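Local coordinates for protein TssK C (Escherichia coli, PDB 5M2Y) that is a baseplate protein of the bacterial type VI secretion system and, through the C-terminal domain described here, probably binds the membrane complex, at residues G12-H20 with M103-T113; F30-G40 with R85-L95. One frame throughout, in Å; residues are numbered along the deposited sequence.

Interaction 1: residues G12-H20 with M103-T113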
loop_
_atom_site.group_PDB
_atom_site.type_symbol
_atom_site.label_atom_id
_atom_site.label_comp_id
_atom_site.label_asym_id
_atom_site.label_seq_id
_atom_site.Cartn_x
_atom_site.Cartn_y
_atom_site.Cartn_z
ATOM N N GLY A 12 2.729 -13.280 -7.695
ATOM C CA GLY A 12 3.982 -12.919 -8.345
ATOM C C GLY A 12 4.442 -11.553 -7.887
ATOM O O GLY A 12 4.715 -11.354 -6.709
ATOM N N VAL A 13 4.469 -10.603 -8.824
ATOM C CA VAL A 13 4.852 -9.212 -8.594
ATOM C C VAL A 13 3.689 -8.333 -8.095
ATOM O O VAL A 13 3.928 -7.196 -7.695
ATOM C CB VAL A 13 5.560 -8.562 -9.819
ATOM C CG1 VAL A 13 6.923 -9.197 -10.071
ATOM C CG2 VAL A 13 4.693 -8.605 -11.064
ATOM N N MET A 14 2.448 -8.846 -8.132
ATOM C CA MET A 14 1.277 -8.081 -7.703
ATOM C C MET A 14 0.760 -8.460 -6.328
ATOM O O MET A 14 0.747 -9.633 -5.970
ATOM C CB MET A 14 0.134 -8.181 -8.722
ATOM C CG MET A 14 0.466 -7.644 -10.108
ATOM S SD MET A 14 1.035 -5.926 -10.139
ATOM C CE MET A 14 -0.390 -5.024 -9.523
ATOM N N TRP A 15 0.345 -7.452 -5.559
ATOM C CA TRP A 15 -0.244 -7.625 -4.235
ATOM C C TRP A 15 -1.630 -7.030 -4.293
ATOM O O TRP A 15 -1.779 -5.894 -4.729
ATOM C CB TRP A 15 0.583 -6.902 -3.180
ATOM C CG TRP A 15 1.987 -7.422 -3.039
ATOM C CD1 TRP A 15 3.073 -7.103 -3.803
ATOM C CD2 TRP A 15 2.470 -8.298 -2.020
ATOM N NE1 TRP A 15 4.187 -7.765 -3.359
ATOM C CE2 TRP A 15 3.852 -8.499 -2.256
ATOM C CE3 TRP A 15 1.872 -8.937 -0.931
ATOM C CZ2 TRP A 15 4.640 -9.291 -1.431
ATOM C CZ3 TRP A 15 2.648 -9.742 -0.127
ATOM C CH2 TRP A 15 4.018 -9.915 -0.377
ATOM N N GLU A 16 -2.650 -7.788 -3.895
ATOM C CA GLU A 16 -4.026 -7.284 -3.948
ATOM C C GLU A 16 -4.697 -7.363 -2.598
ATOM O O GLU A 16 -4.622 -8.387 -1.941
ATOM C CB GLU A 16 -4.838 -8.037 -5.019
ATOM C CG GLU A 16 -6.230 -7.484 -5.235
ATOM C CD GLU A 16 -6.959 -8.030 -6.457
ATOM O OE1 GLU A 16 -6.309 -8.377 -7.464
ATOM O OE2 GLU A 16 -8.205 -8.034 -6.418
ATOM N N GLY A 17 -5.371 -6.282 -2.225
ATOM C CA GLY A 17 -6.113 -6.173 -0.979
ATOM C C GLY A 17 -7.563 -5.822 -1.221
ATOM O O GLY A 17 -7.860 -5.026 -2.107
ATOM N N ALA A 18 -8.478 -6.428 -0.444
ATOM C CA ALA A 18 -9.913 -6.159 -0.544
ATOM C C ALA A 18 -10.250 -5.015 0.401
ATOM O O ALA A 18 -9.808 -5.020 1.553
ATOM C CB ALA A 18 -10.721 -7.403 -0.184
ATOM N N LEU A 19 -10.990 -4.019 -0.100
ATOM C CA LEU A 19 -11.370 -2.848 0.686
ATOM C C LEU A 19 -12.886 -2.808 0.912
ATOM O O LEU A 19 -13.508 -1.776 0.699
ATOM C CB LEU A 19 -10.879 -1.561 -0.008
ATOM C CG LEU A 19 -9.381 -1.432 -0.268
ATOM C CD1 LEU A 19 -9.109 -0.231 -1.161
ATOM C CD2 LEU A 19 -8.576 -1.374 1.066
ATOM N N HIS A 20 -13.483 -3.918 1.369
ATOM C CA HIS A 20 -14.933 -3.930 1.555
ATOM C C HIS A 20 -15.383 -3.554 2.961
ATOM O O HIS A 20 -16.588 -3.415 3.180
ATOM C CB HIS A 20 -15.570 -5.247 1.107
ATOM C CG HIS A 20 -15.176 -5.663 -0.270
ATOM N ND1 HIS A 20 -14.433 -6.777 -0.471
ATOM C CD2 HIS A 20 -15.369 -5.056 -1.469
ATOM C CE1 HIS A 20 -14.237 -6.878 -1.775
ATOM N NE2 HIS A 20 -14.778 -5.858 -2.418
ATOM N N MET A 103 -10.074 3.532 -5.437
ATOM C CA MET A 103 -9.824 2.298 -4.686
ATOM C C MET A 103 -11.027 1.903 -3.830
ATOM O O MET A 103 -11.424 0.738 -3.844
ATOM C CB MET A 103 -8.580 2.434 -3.812
ATOM C CG MET A 103 -7.309 2.389 -4.599
ATOM S SD MET A 103 -5.870 2.475 -3.552
ATOM C CE MET A 103 -5.952 4.099 -3.066
ATOM N N LEU A 104 -11.598 2.866 -3.092
ATOM C CA LEU A 104 -12.743 2.620 -2.227
ATOM C C LEU A 104 -13.999 2.225 -3.011
ATOM O O LEU A 104 -14.686 1.292 -2.602
ATOM C CB LEU A 104 -12.990 3.804 -1.282
ATOM C CG LEU A 104 -11.872 4.083 -0.259
ATOM C CD1 LEU A 104 -11.983 5.467 0.319
ATOM C CD2 LEU A 104 -11.836 3.009 0.847
ATOM N N ASP A 105 -14.246 2.870 -4.163
ATOM C CA ASP A 105 -15.394 2.552 -5.024
ATOM C C ASP A 105 -15.263 1.175 -5.667
ATOM O O ASP A 105 -16.267 0.473 -5.808
ATOM C CB ASP A 105 -15.588 3.608 -6.120
ATOM C CG ASP A 105 -16.182 4.919 -5.649
ATOM O OD1 ASP A 105 -16.627 4.996 -4.483
ATOM O OD2 ASP A 105 -16.226 5.863 -6.456
ATOM N N ALA A 106 -14.035 0.791 -6.057
ATOM C CA ALA A 106 -13.760 -0.508 -6.661
ATOM C C ALA A 106 -13.739 -1.615 -5.610
ATOM O O ALA A 106 -13.916 -2.786 -5.941
ATOM C CB ALA A 106 -12.439 -0.467 -7.399
ATOM N N GLY A 107 -13.547 -1.220 -4.354
ATOM C CA GLY A 107 -13.455 -2.125 -3.221
ATOM C C GLY A 107 -12.184 -2.949 -3.231
ATOM O O GLY A 107 -12.149 -4.057 -2.702
ATOM N N ARG A 108 -11.117 -2.368 -3.829
ATOM C CA ARG A 108 -9.853 -3.050 -4.051
ATOM C C ARG A 108 -8.661 -2.127 -4.235
ATOM O O ARG A 108 -8.797 -0.998 -4.702
ATOM C CB ARG A 108 -10.026 -3.850 -5.345
ATOM C CG ARG A 108 -8.985 -4.896 -5.648
ATOM C CD ARG A 108 -9.467 -5.686 -6.839
ATOM N NE ARG A 108 -9.457 -4.922 -8.072
ATOM C CZ ARG A 108 -8.630 -5.134 -9.094
ATOM N NH1 ARG A 108 -7.727 -6.103 -9.027
ATOM N NH2 ARG A 108 -8.709 -4.382 -10.170
ATOM N N CYS A 109 -7.479 -2.652 -3.910
ATOM C CA CYS A 109 -6.234 -1.950 -4.176
ATOM C C CYS A 109 -5.187 -2.963 -4.620
ATOM O O CYS A 109 -5.246 -4.125 -4.220
ATOM C CB CYS A 109 -5.773 -1.129 -2.977
ATOM S SG CYS A 109 -5.367 -2.113 -1.521
ATOM N N THR A 110 -4.258 -2.537 -5.474
ATOM C CA THR A 110 -3.201 -3.411 -5.972
ATOM C C THR A 110 -1.878 -2.681 -5.947
ATOM O O THR A 110 -1.840 -1.469 -6.130
ATOM C CB THR A 110 -3.474 -3.933 -7.391
ATOM O OG1 THR A 110 -3.407 -2.864 -8.312
ATOM C CG2 THR A 110 -4.807 -4.652 -7.532
ATOM N N PHE A 111 -0.798 -3.426 -5.706
ATOM C CA PHE A 111 0.552 -2.873 -5.689
ATOM C C PHE A 111 1.484 -3.766 -6.449
ATOM O O PHE A 111 1.453 -4.982 -6.302
ATOM C CB PHE A 111 1.079 -2.690 -4.254
ATOM C CG PHE A 111 0.171 -1.877 -3.374
ATOM C CD1 PHE A 111 0.275 -0.495 -3.331
ATOM C CD2 PHE A 111 -0.798 -2.495 -2.596
ATOM C CE1 PHE A 111 -0.585 0.252 -2.526
ATOM C CE2 PHE A 111 -1.651 -1.754 -1.793
ATOM C CZ PHE A 111 -1.538 -0.385 -1.754
ATOM N N TYR A 112 2.314 -3.142 -7.262
ATOM C CA TYR A 112 3.325 -3.821 -8.032
ATOM C C TYR A 112 4.633 -3.644 -7.300
ATOM O O TYR A 112 5.000 -2.524 -6.946
ATOM C CB TYR A 112 3.416 -3.223 -9.448
ATOM C CG TYR A 112 4.681 -3.585 -10.192
ATOM C CD1 TYR A 112 4.931 -4.899 -10.575
ATOM C CD2 TYR A 112 5.611 -2.616 -10.529
ATOM C CE1 TYR A 112 6.088 -5.240 -11.258
ATOM C CE2 TYR A 112 6.770 -2.945 -11.224
ATOM C CZ TYR A 112 7.004 -4.262 -11.580
ATOM O OH TYR A 112 8.119 -4.609 -12.300
ATOM N N THR A 113 5.331 -4.756 -7.086
ATOM C CA THR A 113 6.653 -4.735 -6.476
ATOM C C THR A 113 7.578 -5.459 -7.445
ATOM O O THR A 113 7.415 -6.662 -7.624
ATOM C CB THR A 113 6.650 -5.360 -5.078
ATOM O OG1 THR A 113 6.164 -6.696 -5.139
ATOM C CG2 THR A 113 5.845 -4.549 -4.063
HETATM O O HOH W 1 6.309 -9.526 -5.155
HETATM O O HOH W 2 -14.753 0.377 -0.092
#
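Thr113 OG1 is gripped by the indole of Trp15 and by water 1. Trp15 NE1 donates to Thr113 OG1 at 2.9 Å. The hydroxyl lies in the indole plane, but the bond is bent, with an N-H...O angle of 142°. Thr113 holds OG1 between its backbone N and carbonyl carbon (chi1 57°), which turns it to the indole edge. Water 1 links this hydroxyl to Gly12 O. Thr113 N donates to Val13 O at 2.9 Å.

Strands 14-18 and 108-112 run antiparallel. Trp15 with Phe111 and Gly17 with Cys109 are hydrogen-bonded pairs. On the face of Met14, Glu16, Thr110 and Tyr112, Val13 CG2 touches the edge of the Tyr112 ring, 3.6 Å from CE1. Met14 bends at chi2 and chi3, and SD comes beside the same ring in a Met-aromatic contact. Glu16 and Arg108 form a salt bridge, with OE1 3.1 Å from NH1; the two planes are 65° apart.

At the other end Gly107 O accepts from Leu19 N at 2.8 Å, well above the carbonyl plane. The His20 ring lays one face over this oxygen. Gly107 is the C-prime residue of a Schellman motif ending helix 97-106. Leu19 CD1 packs on Met103 CB at 3.8 Å and also on Cys109 CB. Water 2 joins Leu19 O to Leu104 O.

Strand 3-11 lies beyond strand 14-18, and strand 52-54 beyond 108-112. Trp15 and Cys109 reach strand 121-128, while Phe111 and Met103 reach strand 89-95.

Interaction 2: residues F30-G40 with R85-L95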
loop_
_atom_site.group_PDB
_atom_site.type_symbol
_atom_site.label_atom_id
_atom_site.label_comp_id
_atom_site.label_asym_id
_atom_site.label_seq_id
_atom_site.Cartn_x
_atom_site.Cartn_y
_atom_site.Cartn_z
ATOM N N PHE A 30 -3.881 5.171 4.807
ATOM C CA PHE A 30 -3.214 3.890 4.614
ATOM C C PHE A 30 -1.706 3.935 4.732
ATOM O O PHE A 30 -1.077 4.926 4.381
ATOM C CB PHE A 30 -3.610 3.324 3.247
ATOM C CG PHE A 30 -5.088 3.072 3.068
ATOM C CD1 PHE A 30 -5.937 4.089 2.658
ATOM C CD2 PHE A 30 -5.622 1.814 3.282
ATOM C CE1 PHE A 30 -7.294 3.863 2.498
ATOM C CE2 PHE A 30 -6.988 1.589 3.118
ATOM C CZ PHE A 30 -7.812 2.614 2.712
ATOM N N TRP A 31 -1.135 2.831 5.225
ATOM C CA TRP A 31 0.307 2.646 5.365
ATOM C C TRP A 31 0.713 1.262 4.932
ATOM O O TRP A 31 0.002 0.288 5.184
ATOM C CB TRP A 31 0.774 2.803 6.820
ATOM C CG TRP A 31 0.877 4.205 7.293
ATOM C CD1 TRP A 31 1.998 4.971 7.371
ATOM C CD2 TRP A 31 -0.193 4.996 7.813
ATOM N NE1 TRP A 31 1.693 6.208 7.880
ATOM C CE2 TRP A 31 0.348 6.255 8.150
ATOM C CE3 TRP A 31 -1.559 4.771 8.019
ATOM C CZ2 TRP A 31 -0.444 7.284 8.658
ATOM C CZ3 TRP A 31 -2.336 5.784 8.522
ATOM C CH2 TRP A 31 -1.779 7.015 8.868
ATOM N N LEU A 32 1.897 1.180 4.347
ATOM C CA LEU A 32 2.519 -0.076 3.969
ATOM C C LEU A 32 3.676 -0.377 4.918
ATOM O O LEU A 32 4.445 0.518 5.276
ATOM C CB LEU A 32 3.044 -0.002 2.524
ATOM C CG LEU A 32 2.024 -0.073 1.393
ATOM C CD1 LEU A 32 2.672 0.270 0.059
ATOM C CD2 LEU A 32 1.330 -1.445 1.347
ATOM N N SER A 33 3.767 -1.632 5.344
ATOM C CA SER A 33 4.873 -2.124 6.173
ATOM C C SER A 33 5.623 -3.087 5.254
ATOM O O SER A 33 4.997 -3.955 4.650
ATOM C CB SER A 33 4.357 -2.828 7.424
ATOM O OG SER A 33 5.375 -3.569 8.067
ATOM N N VAL A 34 6.919 -2.836 5.041
ATOM C CA VAL A 34 7.716 -3.579 4.065
ATOM C C VAL A 34 8.959 -4.222 4.663
ATOM O O VAL A 34 9.704 -3.575 5.384
ATOM C CB VAL A 34 8.121 -2.650 2.878
ATOM C CG1 VAL A 34 8.742 -3.432 1.724
ATOM C CG2 VAL A 34 6.946 -1.803 2.394
ATOM N N ARG A 35 9.163 -5.491 4.330
ATOM C CA ARG A 35 10.368 -6.216 4.692
ATOM C C ARG A 35 10.932 -6.751 3.402
ATOM O O ARG A 35 10.195 -7.097 2.475
ATOM C CB ARG A 35 10.147 -7.309 5.740
ATOM C CG ARG A 35 9.084 -8.322 5.413
ATOM C CD ARG A 35 8.745 -9.148 6.641
ATOM N NE ARG A 35 8.004 -8.376 7.640
ATOM C CZ ARG A 35 6.676 -8.304 7.692
ATOM N NH1 ARG A 35 5.937 -8.946 6.802
ATOM N NH2 ARG A 35 6.087 -7.588 8.635
ATOM N N SER A 36 12.246 -6.743 3.324
ATOM C CA SER A 36 12.928 -7.177 2.131
ATOM C C SER A 36 14.341 -7.664 2.417
ATOM O O SER A 36 14.884 -7.377 3.474
ATOM C CB SER A 36 12.966 -6.032 1.135
ATOM O OG SER A 36 13.276 -6.591 -0.116
ATOM N N SER A 37 14.936 -8.398 1.463
ATOM C CA SER A 37 16.322 -8.862 1.533
ATOM C C SER A 37 17.252 -7.680 1.179
ATOM O O SER A 37 18.451 -7.740 1.413
ATOM C CB SER A 37 16.540 -10.046 0.594
ATOM O OG SER A 37 16.110 -9.743 -0.722
ATOM N N MET A 38 16.676 -6.598 0.627
ATOM C CA MET A 38 17.362 -5.353 0.274
ATOM C C MET A 38 17.730 -4.618 1.571
ATOM O O MET A 38 16.908 -4.581 2.491
ATOM C CB MET A 38 16.410 -4.472 -0.552
ATOM C CG MET A 38 17.003 -3.206 -1.097
ATOM S SD MET A 38 15.774 -2.276 -1.999
ATOM C CE MET A 38 16.761 -1.276 -2.903
ATOM N N PRO A 39 18.935 -4.013 1.664
ATOM C CA PRO A 39 19.295 -3.268 2.884
ATOM C C PRO A 39 18.250 -2.191 3.215
ATOM O O PRO A 39 17.724 -1.550 2.310
ATOM C CB PRO A 39 20.639 -2.638 2.525
ATOM C CG PRO A 39 21.200 -3.518 1.458
ATOM C CD PRO A 39 20.031 -3.996 0.675
ATOM N N GLY A 40 17.924 -2.055 4.500
ATOM C CA GLY A 40 16.927 -1.114 5.008
ATOM C C GLY A 40 16.982 0.310 4.480
ATOM O O GLY A 40 15.956 0.865 4.084
ATOM N N ARG A 85 8.430 -4.470 14.116
ATOM C CA ARG A 85 9.386 -5.173 13.279
ATOM C C ARG A 85 10.602 -4.296 13.171
ATOM O O ARG A 85 10.554 -3.254 12.520
ATOM C CB ARG A 85 8.831 -5.436 11.877
ATOM C CG ARG A 85 7.590 -6.290 11.781
ATOM C CD ARG A 85 7.872 -7.759 11.971
ATOM N NE ARG A 85 6.657 -8.530 11.742
ATOM C CZ ARG A 85 5.769 -8.841 12.678
ATOM N NH1 ARG A 85 5.965 -8.462 13.938
ATOM N NH2 ARG A 85 4.692 -9.539 12.369
ATOM N N LEU A 86 11.692 -4.723 13.816
ATOM C CA LEU A 86 12.967 -4.023 13.820
ATOM C C LEU A 86 13.481 -3.750 12.407
ATOM O O LEU A 86 13.925 -2.643 12.138
ATOM C CB LEU A 86 13.984 -4.867 14.592
ATOM C CG LEU A 86 15.383 -4.307 14.767
ATOM C CD1 LEU A 86 15.400 -3.169 15.786
ATOM C CD2 LEU A 86 16.352 -5.387 15.213
ATOM N N GLU A 87 13.381 -4.743 11.516
ATOM C CA GLU A 87 13.883 -4.686 10.144
ATOM C C GLU A 87 12.919 -4.126 9.086
ATOM O O GLU A 87 13.311 -3.984 7.926
ATOM C CB GLU A 87 14.367 -6.075 9.727
ATOM C CG GLU A 87 15.765 -6.371 10.246
ATOM C CD GLU A 87 16.129 -7.836 10.451
ATOM O OE1 GLU A 87 15.648 -8.721 9.706
ATOM O OE2 GLU A 87 17.020 -8.071 11.292
ATOM N N ASN A 88 11.681 -3.817 9.470
ATOM C CA ASN A 88 10.701 -3.271 8.532
ATOM C C ASN A 88 10.819 -1.787 8.295
ATOM O O ASN A 88 11.302 -1.028 9.138
ATOM C CB ASN A 88 9.291 -3.586 8.955
ATOM C CG ASN A 88 8.913 -4.989 8.627
ATOM O OD1 ASN A 88 9.731 -5.916 8.643
ATOM N ND2 ASN A 88 7.661 -5.190 8.352
ATOM N N GLN A 89 10.358 -1.382 7.116
ATOM C CA GLN A 89 10.310 0.006 6.699
ATOM C C GLN A 89 8.856 0.349 6.499
ATOM O O GLN A 89 8.107 -0.465 5.960
ATOM C CB GLN A 89 11.085 0.194 5.402
ATOM C CG GLN A 89 12.595 0.045 5.574
ATOM C CD GLN A 89 13.239 1.106 6.433
ATOM O OE1 GLN A 89 12.799 2.263 6.489
ATOM N NE2 GLN A 89 14.356 0.760 7.048
ATOM N N TYR A 90 8.451 1.531 6.977
ATOM C CA TYR A 90 7.064 1.976 6.906
ATOM C C TYR A 90 6.889 3.123 5.947
ATOM O O TYR A 90 7.777 3.961 5.809
ATOM C CB TYR A 90 6.506 2.282 8.303
ATOM C CG TYR A 90 6.556 1.066 9.210
ATOM C CD1 TYR A 90 7.708 0.743 9.912
ATOM C CD2 TYR A 90 5.476 0.211 9.308
ATOM C CE1 TYR A 90 7.776 -0.402 10.706
ATOM C CE2 TYR A 90 5.531 -0.935 10.097
ATOM C CZ TYR A 90 6.682 -1.237 10.796
ATOM O OH TYR A 90 6.748 -2.375 11.569
ATOM N N PHE A 91 5.769 3.108 5.229
ATOM C CA PHE A 91 5.465 4.122 4.232
ATOM C C PHE A 91 4.013 4.519 4.274
ATOM O O PHE A 91 3.150 3.667 4.404
ATOM C CB PHE A 91 5.788 3.611 2.819
ATOM C CG PHE A 91 7.194 3.101 2.618
ATOM C CD1 PHE A 91 7.522 1.790 2.918
ATOM C CD2 PHE A 91 8.192 3.934 2.127
ATOM C CE1 PHE A 91 8.838 1.332 2.767
ATOM C CE2 PHE A 91 9.507 3.468 1.971
ATOM C CZ PHE A 91 9.824 2.169 2.293
ATOM N N ALA A 92 3.746 5.801 4.142
ATOM C CA ALA A 92 2.381 6.285 4.065
ATOM C C ALA A 92 1.967 6.366 2.621
ATOM O O ALA A 92 2.783 6.665 1.759
ATOM C CB ALA A 92 2.287 7.668 4.673
ATOM N N LEU A 93 0.687 6.093 2.357
ATOM C CA LEU A 93 0.137 6.287 1.030
ATOM C C LEU A 93 -0.517 7.668 1.038
ATOM O O LEU A 93 -1.505 7.888 1.732
ATOM C CB LEU A 93 -0.884 5.212 0.664
ATOM C CG LEU A 93 -0.402 3.763 0.610
ATOM C CD1 LEU A 93 -1.524 2.877 0.117
ATOM C CD2 LEU A 93 0.835 3.601 -0.288
ATOM N N ASP A 94 0.104 8.615 0.339
ATOM C CA ASP A 94 -0.413 9.971 0.224
ATOM C C ASP A 94 -1.287 9.918 -1.031
ATOM O O ASP A 94 -0.788 9.964 -2.155
ATOM C CB ASP A 94 0.726 11.001 0.101
ATOM C CG ASP A 94 0.270 12.449 0.194
ATOM O OD1 ASP A 94 -0.950 12.694 0.190
ATOM O OD2 ASP A 94 1.140 13.341 0.226
ATOM N N LEU A 95 -2.596 9.751 -0.817
ATOM C CA LEU A 95 -3.562 9.613 -1.895
ATOM C C LEU A 95 -4.245 10.908 -2.287
ATOM O O LEU A 95 -4.651 11.689 -1.429
ATOM C CB LEU A 95 -4.625 8.576 -1.523
ATOM C CG LEU A 95 -4.139 7.175 -1.074
ATOM C CD1 LEU A 95 -5.286 6.338 -0.497
ATOM C CD2 LEU A 95 -3.423 6.444 -2.209
HETATM O O HOH W 3 -3.911 6.883 2.542
HETATM O O HOH W 4 -1.394 7.620 4.982
HETATM O O HOH W 5 4.552 -3.932 11.223
HETATM O O HOH W 6 13.590 -5.631 5.755
HETATM O O HOH W 7 14.548 -8.280 6.439
#
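Phe91 and Val34 meet in the apolar centre. Val34 CG2 lies 3.7 Å from Phe91 CD1, and the two side chains cross at about a right angle. CG2 points there because it stands anti to the carbonyl carbon, while CG1 is anti to the backbone N (chi1 -170°). Further along this face, Leu32 CD1 touches Leu93 CD2 and Phe30 CB touches Leu93 CD1, each at 3.8 Å. Helix 40-50 covers the Val34, Gln89 and Phe91 end of it. On the reverse face Trp31 NE1 lies 3.6 Å from Ala92 CB. Between the faces, Leu32 with Phe91 and Val34 with Gln89 are hydrogen-bonded pairs.

The polar edge gathers at Asn88. Its ND2 donates to Ser33 OG at 2.8 Å, within the amide plane. As modelled, its OD1 takes Arg35 NE on a lone pair at 3.2 Å, tilted from the guanidinium plane. Water 5 bridges Ser33 OG and Tyr90 OH. Arg85 NE and Arg35 NH2 are like charges 3.3 Å apart; Arg35 NH2 also has a weak, long ion pair with Glu123.

A type I turn from Arg85 to Asn88 leads into strand 89-95. The pair forms neighbouring strands inside one antiparallel sheet, with 121-128 beyond 28-35 and 70-75 beyond 89-95.

In the fold
From the N terminus, strand 3-11 leads into 12-20, the first half of interaction 1. Strand 28-35 follows and carries the first half of interaction 2. Helix 40-50 and strands 52-54 and 70-75 come next. Residues 85-95 then return to 30-40, and interaction 2 closes the inner loop. Helix 97-106 leads on to strand 108-112, where interaction 1 closes the outer loop. Interaction 2 is therefore nested inside interaction 1. Their centres are about 17 Å apart, on opposite sides of the chain's centre, yet both belong to one antiparallel sheet. They meet through Met103 with Leu95, Phe111 with Leu93 and Leu19 with Phe30. Strands 3-11 and 121-128 lie between them in the sheet.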